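Local structure of TarM (Staphylococcus aureus subsp. aureus 21178, 4X7R) at residues D37-Y43 with T64-F70; C207-E212 with K233-H239; M1-M7 with D220-D226. The protein is a glycosyltransferase-family protein of the GT-B type, with two parallel-sheet Rossmann-like domains and an additional large antiparallel sheet. The protein carries 1 engineered substitution. All blocks are in the same frame, centred on the assembly; numbering follows the deposited sequence.

Interaction 1 (D37-Y43 with T64-F70); sequences DIVTFDY and TKMYNVF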
# COMPACT_ATOMS: atom_id res chain seq x y z
N ASP A 37 13.92 4.49 8.10
CA ASP A 37 12.77 5.35 7.80
C ASP A 37 12.15 5.13 6.45
O ASP A 37 12.75 4.49 5.59
CB ASP A 37 13.12 6.81 8.08
CG ASP A 37 13.60 7.01 9.53
OD1 ASP A 37 12.85 6.63 10.46
OD2 ASP A 37 14.71 7.53 9.72
N ILE A 38 10.92 5.63 6.26
CA ILE A 38 10.17 5.45 5.02
C ILE A 38 10.18 6.72 4.20
O ILE A 38 9.98 7.80 4.75
CB ILE A 38 8.74 4.92 5.34
CG1 ILE A 38 8.84 3.53 6.14
CG2 ILE A 38 7.90 4.80 4.05
CD1 ILE A 38 7.53 2.88 6.60
N VAL A 39 10.48 6.60 2.90
CA VAL A 39 10.47 7.74 1.95
C VAL A 39 9.30 7.52 0.98
O VAL A 39 9.23 6.47 0.35
CB VAL A 39 11.80 7.89 1.17
CG1 VAL A 39 11.77 9.14 0.28
CG2 VAL A 39 13.00 7.90 2.13
N THR A 40 8.36 8.49 0.91
CA THR A 40 7.21 8.47 0.00
C THR A 40 7.32 9.60 -1.02
O THR A 40 8.09 10.54 -0.82
CB THR A 40 5.88 8.44 0.76
OG1 THR A 40 5.72 9.67 1.49
CG2 THR A 40 5.74 7.22 1.66
N PHE A 41 6.56 9.49 -2.14
CA PHE A 41 6.64 10.43 -3.25
C PHE A 41 5.30 11.02 -3.67
O PHE A 41 5.28 11.90 -4.52
CB PHE A 41 7.38 9.78 -4.46
CG PHE A 41 8.74 9.22 -4.09
CD1 PHE A 41 9.86 10.05 -3.99
CD2 PHE A 41 8.91 7.85 -3.84
CE1 PHE A 41 11.11 9.53 -3.62
CE2 PHE A 41 10.15 7.34 -3.46
CZ PHE A 41 11.25 8.18 -3.35
N ASP A 42 4.19 10.60 -3.07
CA ASP A 42 2.90 11.14 -3.45
C ASP A 42 2.62 12.46 -2.72
O ASP A 42 3.28 12.82 -1.74
CB ASP A 42 1.78 10.13 -3.10
CG ASP A 42 1.63 9.94 -1.60
OD1 ASP A 42 2.66 9.83 -0.91
OD2 ASP A 42 0.48 9.88 -1.13
N TYR A 43 1.54 13.11 -3.15
CA TYR A 43 1.06 14.34 -2.58
C TYR A 43 -0.22 14.06 -1.82
O TYR A 43 -1.17 13.51 -2.38
CB TYR A 43 0.80 15.40 -3.69
CG TYR A 43 0.23 16.67 -3.10
CD1 TYR A 43 1.05 17.56 -2.41
CD2 TYR A 43 -1.14 16.91 -3.11
CE1 TYR A 43 0.52 18.70 -1.81
CE2 TYR A 43 -1.69 18.03 -2.50
CZ TYR A 43 -0.85 18.93 -1.86
OH TYR A 43 -1.40 20.02 -1.22
N THR A 64 9.47 5.20 13.57
CA THR A 64 9.52 5.34 12.12
C THR A 64 9.10 6.75 11.66
O THR A 64 8.00 7.22 11.97
CB THR A 64 8.69 4.28 11.41
OG1 THR A 64 8.96 3.01 11.99
CG2 THR A 64 8.92 4.26 9.90
N LYS A 65 9.99 7.39 10.91
CA LYS A 65 9.71 8.67 10.29
C LYS A 65 9.27 8.40 8.87
O LYS A 65 9.70 7.41 8.25
CB LYS A 65 10.99 9.54 10.21
CG LYS A 65 11.57 9.97 11.55
CD LYS A 65 12.85 10.79 11.37
CE LYS A 65 13.79 10.69 12.56
NZ LYS A 65 14.64 9.45 12.50
N MET A 66 8.43 9.29 8.33
CA MET A 66 8.12 9.30 6.92
C MET A 66 8.68 10.57 6.34
O MET A 66 8.29 11.67 6.75
CB MET A 66 6.64 9.13 6.58
CG MET A 66 6.43 8.95 5.07
SD MET A 66 4.79 9.42 4.43
CE MET A 66 4.78 11.23 4.94
N TYR A 67 9.62 10.43 5.41
CA TYR A 67 10.15 11.55 4.63
C TYR A 67 9.33 11.57 3.32
O TYR A 67 9.20 10.55 2.67
CB TYR A 67 11.62 11.33 4.29
CG TYR A 67 12.51 11.34 5.50
CD1 TYR A 67 12.85 12.54 6.14
CD2 TYR A 67 13.05 10.16 6.01
CE1 TYR A 67 13.70 12.56 7.25
CE2 TYR A 67 13.90 10.17 7.11
CZ TYR A 67 14.21 11.37 7.74
OH TYR A 67 15.06 11.38 8.81
N ASN A 68 8.72 12.71 2.98
CA ASN A 68 7.94 12.85 1.77
C ASN A 68 8.49 14.03 0.94
O ASN A 68 8.84 15.06 1.50
CB ASN A 68 6.45 12.99 2.10
CG ASN A 68 5.59 13.25 0.89
OD1 ASN A 68 5.33 14.41 0.49
ND2 ASN A 68 5.16 12.18 0.24
N VAL A 69 8.61 13.86 -0.39
CA VAL A 69 9.15 14.86 -1.32
C VAL A 69 8.42 16.23 -1.24
O VAL A 69 9.09 17.24 -1.17
CB VAL A 69 9.27 14.32 -2.79
CG1 VAL A 69 7.90 13.92 -3.37
CG2 VAL A 69 9.97 15.33 -3.71
N PHE A 70 7.07 16.24 -1.26
CA PHE A 70 6.30 17.49 -1.16
C PHE A 70 6.41 18.10 0.22
O PHE A 70 6.62 19.30 0.31
CB PHE A 70 4.84 17.32 -1.61
CG PHE A 70 4.79 16.87 -3.05
CD1 PHE A 70 5.19 17.73 -4.07
CD2 PHE A 70 4.48 15.55 -3.37
CE1 PHE A 70 5.22 17.29 -5.40
CE2 PHE A 70 4.50 15.12 -4.71
CZ PHE A 70 4.86 15.98 -5.71
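Asp37 meets Lys65 with its polar end and Tyr67 with its hydrocarbon part. Asp37 OD1 accepts from Lys65 N at 3.0 Å, the donor standing 40° out of the carboxylate plane, while Asp37 OD2 forms a weak, long salt bridge with Lys65 NZ at 3.4 Å. The methylene Asp37 CB lies 3.6 Å from Tyr67 CE2, and the carboxylate is turned 75° against the phenol ring. An acid suits this buried place because donors surround it: Lys65 N and Tyr30 OH at OD1, with Lys65 NZ weakly at OD2. The Tyr67 hydroxyl bonds instead to Lys3 NZ. The strands themselves are joined by a parallel ladder: Ile38 donates to Lys65 O and accepts from Tyr67 N, and Tyr67 O receives Thr40 N. Thr40 turns its OG1 to the opposite face from Tyr67, where Asn68 ND2 donates to Thr40 OG1 at 2.9 Å. Asn68 ND2 also reaches Asp42 O at 2.8 Å, and these two in-plane acceptors fix how the amide is rotated. Asn68 points there with CG anti to its backbone N (chi1 175°). It is the N-cap of helix 69-78; its OD1 accepts weakly from Phe70 N and also from Glu71 N. Beyond it, the edge of the Tyr43 ring points at the face of the Phe70 ring, a T-shaped pair. The contact closes the beta-alpha-beta unit of strand 36-40, helix 47-56 and strand 66-68. Helix 47-56 packs on Thr40 and Met66, helix 203-214 on Phe41, Tyr67 and Val69, and strand 3-7 pairs with the other edge of strand 36-40.

Interaction 2 (C207-E212 with K233-H239); sequences CVYYLE and KMFNTNH. With SUS (2-deoxy-3,6-di-O-sulfo-2-(sulfoamino)-alpha-D-glucopyranose), chain C.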
# COMPACT_ATOMS: atom_id res chain seq x y z
N CYS A 207 12.22 13.85 -7.83
CA CYS A 207 12.42 12.78 -6.83
C CYS A 207 13.84 12.31 -6.73
O CYS A 207 14.31 12.07 -5.63
CB CYS A 207 11.45 11.64 -7.07
SG CYS A 207 9.73 12.11 -6.79
N VAL A 208 14.57 12.27 -7.86
CA VAL A 208 15.99 11.90 -7.85
C VAL A 208 16.79 12.97 -7.10
O VAL A 208 17.63 12.64 -6.26
CB VAL A 208 16.51 11.64 -9.29
CG1 VAL A 208 18.05 11.67 -9.34
CG2 VAL A 208 15.96 10.32 -9.83
N TYR A 209 16.51 14.27 -7.38
CA TYR A 209 17.18 15.38 -6.70
C TYR A 209 16.94 15.28 -5.21
O TYR A 209 17.88 15.38 -4.42
CB TYR A 209 16.67 16.73 -7.25
CG TYR A 209 17.09 17.93 -6.42
CD1 TYR A 209 18.36 18.49 -6.55
CD2 TYR A 209 16.19 18.56 -5.56
CE1 TYR A 209 18.73 19.63 -5.83
CE2 TYR A 209 16.56 19.67 -4.80
CZ TYR A 209 17.83 20.21 -4.95
OH TYR A 209 18.18 21.29 -4.17
N TYR A 210 15.67 15.09 -4.82
CA TYR A 210 15.22 14.98 -3.44
C TYR A 210 16.00 13.93 -2.64
O TYR A 210 16.51 14.23 -1.56
CB TYR A 210 13.70 14.73 -3.39
CG TYR A 210 13.20 14.29 -2.03
CD1 TYR A 210 13.34 15.12 -0.92
CD2 TYR A 210 12.55 13.07 -1.87
CE1 TYR A 210 12.87 14.73 0.33
CE2 TYR A 210 12.07 12.68 -0.62
CZ TYR A 210 12.23 13.51 0.47
OH TYR A 210 11.73 13.17 1.70
N LEU A 211 16.15 12.70 -3.21
CA LEU A 211 16.91 11.61 -2.60
C LEU A 211 18.38 11.95 -2.44
O LEU A 211 18.99 11.51 -1.48
CB LEU A 211 16.77 10.32 -3.42
CG LEU A 211 15.39 9.67 -3.43
CD1 LEU A 211 15.35 8.51 -4.43
CD2 LEU A 211 14.99 9.20 -2.01
N GLU A 212 18.95 12.72 -3.38
CA GLU A 212 20.36 13.14 -3.32
C GLU A 212 20.54 14.18 -2.21
O GLU A 212 21.59 14.22 -1.58
CB GLU A 212 20.83 13.68 -4.67
CG GLU A 212 20.94 12.60 -5.73
CD GLU A 212 21.00 13.08 -7.17
OE1 GLU A 212 20.72 14.27 -7.43
OE2 GLU A 212 21.30 12.24 -8.05
N LYS A 233 13.59 6.01 -9.29
CA LYS A 233 13.97 7.13 -8.40
C LYS A 233 15.26 6.84 -7.68
O LYS A 233 16.15 7.69 -7.67
CB LYS A 233 12.86 7.51 -7.42
CG LYS A 233 11.60 7.95 -8.14
CD LYS A 233 10.44 8.01 -7.20
CE LYS A 233 9.26 8.64 -7.89
NZ LYS A 233 8.34 7.62 -8.43
N MET A 234 15.38 5.60 -7.12
CA MET A 234 16.59 5.17 -6.42
C MET A 234 17.70 4.90 -7.43
O MET A 234 18.83 5.35 -7.24
CB MET A 234 16.33 3.89 -5.58
CG MET A 234 17.59 3.34 -4.86
SD MET A 234 17.36 1.72 -4.10
CE MET A 234 17.22 0.66 -5.57
N PHE A 235 17.39 4.12 -8.47
CA PHE A 235 18.36 3.72 -9.49
C PHE A 235 19.10 4.91 -10.15
O PHE A 235 20.31 4.86 -10.29
CB PHE A 235 17.70 2.81 -10.55
CG PHE A 235 18.70 2.10 -11.45
CD1 PHE A 235 19.61 1.19 -10.92
CD2 PHE A 235 18.72 2.33 -12.82
CE1 PHE A 235 20.54 0.54 -11.74
CE2 PHE A 235 19.63 1.66 -13.65
CZ PHE A 235 20.53 0.77 -13.10
N ASN A 236 18.37 5.97 -10.53
CA ASN A 236 18.93 7.15 -11.22
C ASN A 236 19.73 8.14 -10.34
O ASN A 236 20.30 9.08 -10.89
CB ASN A 236 17.84 7.89 -11.99
CG ASN A 236 17.17 7.09 -13.07
OD1 ASN A 236 17.65 6.06 -13.53
ND2 ASN A 236 16.02 7.54 -13.51
N THR A 237 19.75 7.97 -9.00
CA THR A 237 20.53 8.93 -8.17
C THR A 237 22.03 8.82 -8.49
O THR A 237 22.49 7.78 -8.95
CB THR A 237 20.28 8.81 -6.66
OG1 THR A 237 20.99 7.69 -6.15
CG2 THR A 237 18.82 8.76 -6.27
N ASN A 238 22.77 9.90 -8.25
CA ASN A 238 24.20 9.99 -8.51
C ASN A 238 25.10 9.42 -7.40
O ASN A 238 26.32 9.54 -7.52
CB ASN A 238 24.56 11.46 -8.79
CG ASN A 238 24.46 12.39 -7.59
OD1 ASN A 238 24.08 12.02 -6.47
ND2 ASN A 238 24.82 13.65 -7.79
N HIS A 239 24.51 8.85 -6.31
CA HIS A 239 25.26 8.30 -5.15
C HIS A 239 26.33 7.33 -5.61
O HIS A 239 26.05 6.44 -6.42
CB HIS A 239 24.33 7.59 -4.13
CG HIS A 239 23.35 8.49 -3.45
ND1 HIS A 239 22.04 8.62 -3.92
CD2 HIS A 239 23.48 9.23 -2.32
CE1 HIS A 239 21.44 9.47 -3.09
NE2 HIS A 239 22.27 9.87 -2.12
N2 SUS C . 4.71 7.53 -9.14
C1 SUS C . 2.46 7.50 -10.15
S1 SUS C . 4.92 8.91 -8.07
C2 SUS C . 3.33 7.01 -9.01
S2 SUS C . -2.19 5.26 -8.05
C3 SUS C . 3.32 5.47 -8.95
O3 SUS C . 4.06 4.99 -7.81
S3 SUS C . 5.34 4.20 -8.04
C4 SUS C . 1.89 4.89 -8.93
O4 SUS C . 2.05 3.50 -9.13
C5 SUS C . 1.03 5.53 -10.08
O5 SUS C . 1.11 6.98 -9.99
C6 SUS C . -0.46 5.23 -9.97
O6 SUS C . -0.90 5.71 -8.71
O1S SUS C . 4.86 8.44 -6.62
O2S SUS C . 6.27 9.52 -8.42
O3S SUS C . 3.81 9.94 -8.31
O4S SUS C . -2.19 5.79 -6.62
O5S SUS C . -3.37 5.82 -8.85
O6S SUS C . -2.25 3.73 -8.03
O7S SUS C . 4.98 3.01 -8.91
O8S SUS C . 5.93 3.69 -6.73
O9S SUS C . 6.37 5.06 -8.76
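Glu212 and Asn238 lay their flat ends over one another, carboxylate and amide planes 28° apart and stacked. The carboxylate is gripped by the backbone: Asn238 N donates to Glu212 OE2 at 2.8 Å, from the anti side and 17° out of plane. Asn238 OD1 lies 3.2 Å from Glu212 OE2, two acceptors brought close by the stack without a bond. His239 brings an edge, its CE1, to 3.6 Å from Leu211 O; its ND1 shares a hydrogen bond with Thr237 OG1, and its NE2 bonds to Ile215 O, which together fix the ring. Branched residues do the filling: Val208 CG2 and Leu211 CD1 both press on Lys233 O, each at 3.4 Å, and Leu211 CB meets the methyl of Thr237. The Lys233 chain runs out along Cys207, Lys233 CE 3.7 Å from Cys207 SG, and bends at the last torsion (chi4 96°). Lys233 NZ thereby donates to SUS O2S, of the N-sulfo group, at 2.8 Å and makes a salt bridge to 2-O-sulfo-alpha-L-idopyranuronic acid. Helix 203-214 thus packs against helix 231-235 and the turn after it, at the edge of the glycan pocket. The chemistry divides accordingly: Cys207 and Leu211 line the lysine stem, while its ammonium end meets sulfate groups.

Interaction 3 (M1-M7 with D220-D226); sequences MKKIFMM and DSIMICD
Ile4 packs between two isoleucines of the neighbouring strand: Ile4 CG1 lies 3.9 Å from Ile222 CB, the two side chains side by side and pointing the same way, and Ile4 CG2 meets Ile224 CD1 at 3.7 Å. With CG1 beside the backbone N (chi1 -61°), Ile4 turns one branch to each partner, a task for which a beta-branched residue is well suited. Behind this packing lies a parallel ladder in which Lys3, Phe5 and Met7 give and take bonds with Asp220, Ile222, Ile224 and Asp226. Ile222 N meets Lys3 O at 2.9 Å, and Ile224 N meets Phe5 O at 2.8 Å. On the other face Phe5 presents a ring edge to Ile222 O, with Phe5 CD1 3.8 Å away from it. The chain start is looser. Met1 is exposed and poorly ordered, so its placing across the Asp220 carboxylate is uncertain, while the Lys2 stem skirts Ile222 CD1 before its amine bonds to Asn492. Though far apart in sequence, the strands are neighbours, third and fourth of seven, in the parallel sheet. Helices 17-31 and 480-492 pack on the isoleucine face, and helix 231-235 packs on the face of Met7, Met223 and Cys225.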
# COMPACT_ATOMS: atom_id res chain seq x y z
N MET A 1 25.51 5.23 13.01
CA MET A 1 26.33 5.00 11.82
C MET A 1 25.42 4.62 10.63
O MET A 1 25.06 5.50 9.85
CB MET A 1 27.39 3.93 12.11
CG MET A 1 28.64 4.07 11.28
SD MET A 1 29.83 2.72 11.50
CE MET A 1 28.96 1.34 10.64
N LYS A 2 25.02 3.32 10.50
CA LYS A 2 24.11 2.89 9.43
C LYS A 2 22.75 3.54 9.58
O LYS A 2 22.24 3.67 10.70
CB LYS A 2 23.92 1.38 9.41
CG LYS A 2 25.11 0.61 8.85
CD LYS A 2 24.80 -0.86 8.86
CE LYS A 2 25.97 -1.69 8.40
NZ LYS A 2 27.02 -1.80 9.43
N LYS A 3 22.17 3.98 8.45
CA LYS A 3 20.83 4.54 8.37
C LYS A 3 20.19 4.03 7.09
O LYS A 3 20.83 3.99 6.04
CB LYS A 3 20.79 6.08 8.45
CG LYS A 3 19.34 6.58 8.57
CD LYS A 3 19.19 8.05 8.93
CE LYS A 3 17.71 8.42 8.89
NZ LYS A 3 17.47 9.87 9.09
N ILE A 4 18.93 3.62 7.21
CA ILE A 4 18.15 3.02 6.14
C ILE A 4 16.96 3.90 5.71
O ILE A 4 16.25 4.46 6.56
CB ILE A 4 17.76 1.58 6.56
CG1 ILE A 4 19.02 0.71 6.80
CG2 ILE A 4 16.84 0.92 5.55
CD1 ILE A 4 18.74 -0.66 7.44
N PHE A 5 16.74 3.98 4.39
CA PHE A 5 15.65 4.72 3.74
C PHE A 5 14.94 3.76 2.84
O PHE A 5 15.53 3.20 1.91
CB PHE A 5 16.19 5.94 2.96
CG PHE A 5 16.98 6.90 3.82
CD1 PHE A 5 18.34 6.68 4.06
CD2 PHE A 5 16.39 8.04 4.37
CE1 PHE A 5 19.08 7.57 4.86
CE2 PHE A 5 17.12 8.92 5.17
CZ PHE A 5 18.46 8.68 5.40
N MET A 6 13.68 3.50 3.15
CA MET A 6 12.85 2.50 2.50
C MET A 6 11.78 3.18 1.71
O MET A 6 10.93 3.86 2.27
CB MET A 6 12.30 1.51 3.53
CG MET A 6 13.37 0.96 4.42
SD MET A 6 12.89 -0.29 5.64
CE MET A 6 11.39 0.38 6.32
N MET A 7 11.84 3.01 0.40
CA MET A 7 11.02 3.72 -0.57
C MET A 7 9.82 3.02 -1.09
O MET A 7 9.86 1.84 -1.47
CB MET A 7 11.91 4.20 -1.71
CG MET A 7 12.96 5.19 -1.24
SD MET A 7 14.38 5.11 -2.35
CE MET A 7 13.57 5.23 -3.88
N ASP A 220 27.41 4.07 4.77
CA ASP A 220 26.52 3.86 5.92
C ASP A 220 25.07 4.15 5.54
O ASP A 220 24.16 3.70 6.24
CB ASP A 220 26.97 4.73 7.11
CG ASP A 220 28.27 4.28 7.78
OD1 ASP A 220 28.56 3.07 7.76
OD2 ASP A 220 29.00 5.15 8.32
N SER A 221 24.85 4.90 4.44
CA SER A 221 23.51 5.23 3.92
C SER A 221 23.03 4.05 3.07
O SER A 221 23.73 3.62 2.15
CB SER A 221 23.55 6.50 3.07
OG SER A 221 23.71 7.68 3.84
N ILE A 222 21.87 3.50 3.43
CA ILE A 222 21.31 2.34 2.73
C ILE A 222 19.92 2.68 2.21
O ILE A 222 19.04 3.09 2.99
CB ILE A 222 21.30 1.08 3.64
CG1 ILE A 222 22.73 0.69 4.09
CG2 ILE A 222 20.56 -0.11 2.94
CD1 ILE A 222 22.83 0.09 5.46
N MET A 223 19.72 2.50 0.90
CA MET A 223 18.43 2.71 0.25
C MET A 223 17.84 1.35 -0.05
O MET A 223 18.52 0.47 -0.61
CB MET A 223 18.58 3.51 -1.05
CG MET A 223 18.87 4.98 -0.80
SD MET A 223 19.17 5.92 -2.32
CE MET A 223 20.89 5.60 -2.54
N ILE A 224 16.58 1.16 0.33
CA ILE A 224 15.86 -0.07 0.03
C ILE A 224 14.63 0.34 -0.72
O ILE A 224 13.80 1.08 -0.19
CB ILE A 224 15.50 -0.94 1.28
CG1 ILE A 224 16.76 -1.41 2.02
CG2 ILE A 224 14.62 -2.16 0.86
CD1 ILE A 224 16.49 -2.05 3.39
N CYS A 225 14.49 -0.12 -1.94
CA CYS A 225 13.31 0.24 -2.69
C CYS A 225 12.32 -0.91 -2.64
O CYS A 225 12.62 -2.00 -3.11
CB CYS A 225 13.65 0.64 -4.12
SG CYS A 225 12.18 1.04 -5.11
N ASP A 226 11.16 -0.64 -2.03
CA ASP A 226 10.06 -1.59 -1.86
C ASP A 226 9.00 -1.46 -2.93
O ASP A 226 8.51 -2.46 -3.45
CB ASP A 226 9.45 -1.43 -0.46
CG ASP A 226 10.30 -2.05 0.63
OD1 ASP A 226 10.39 -3.29 0.67
OD2 ASP A 226 10.90 -1.28 1.44

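In the fold
Interactions 1 and 3 belong to one parallel sheet, with centres about 13 Å apart. Strands 36-40 and 3-7 are neighbours there, joined by probable hydrogen bonds such as Asp37 O to Met6 N at 2.8 Å. Interaction 2 lies on one face of that sheet, its centre about 14 Å from that of interaction 1 and 13 Å from that of interaction 3. Leu211 CD1 meets Met7 CE at 3.8 Å, and Cys207 SG meets Phe41 CD1 at 3.5 Å. Phe41 and Lys233 thus bring interactions 1 and 2 together at the glycan pocket, each side chain close to SUS. Just past the C-terminal end of strand 221-225, the Asp226 side chain lies about 7 Å from (2S)-2,3-dihydroxypropyl 2-acetamido-2-deoxy-alpha-D-glucopyranoside, near it but not touching.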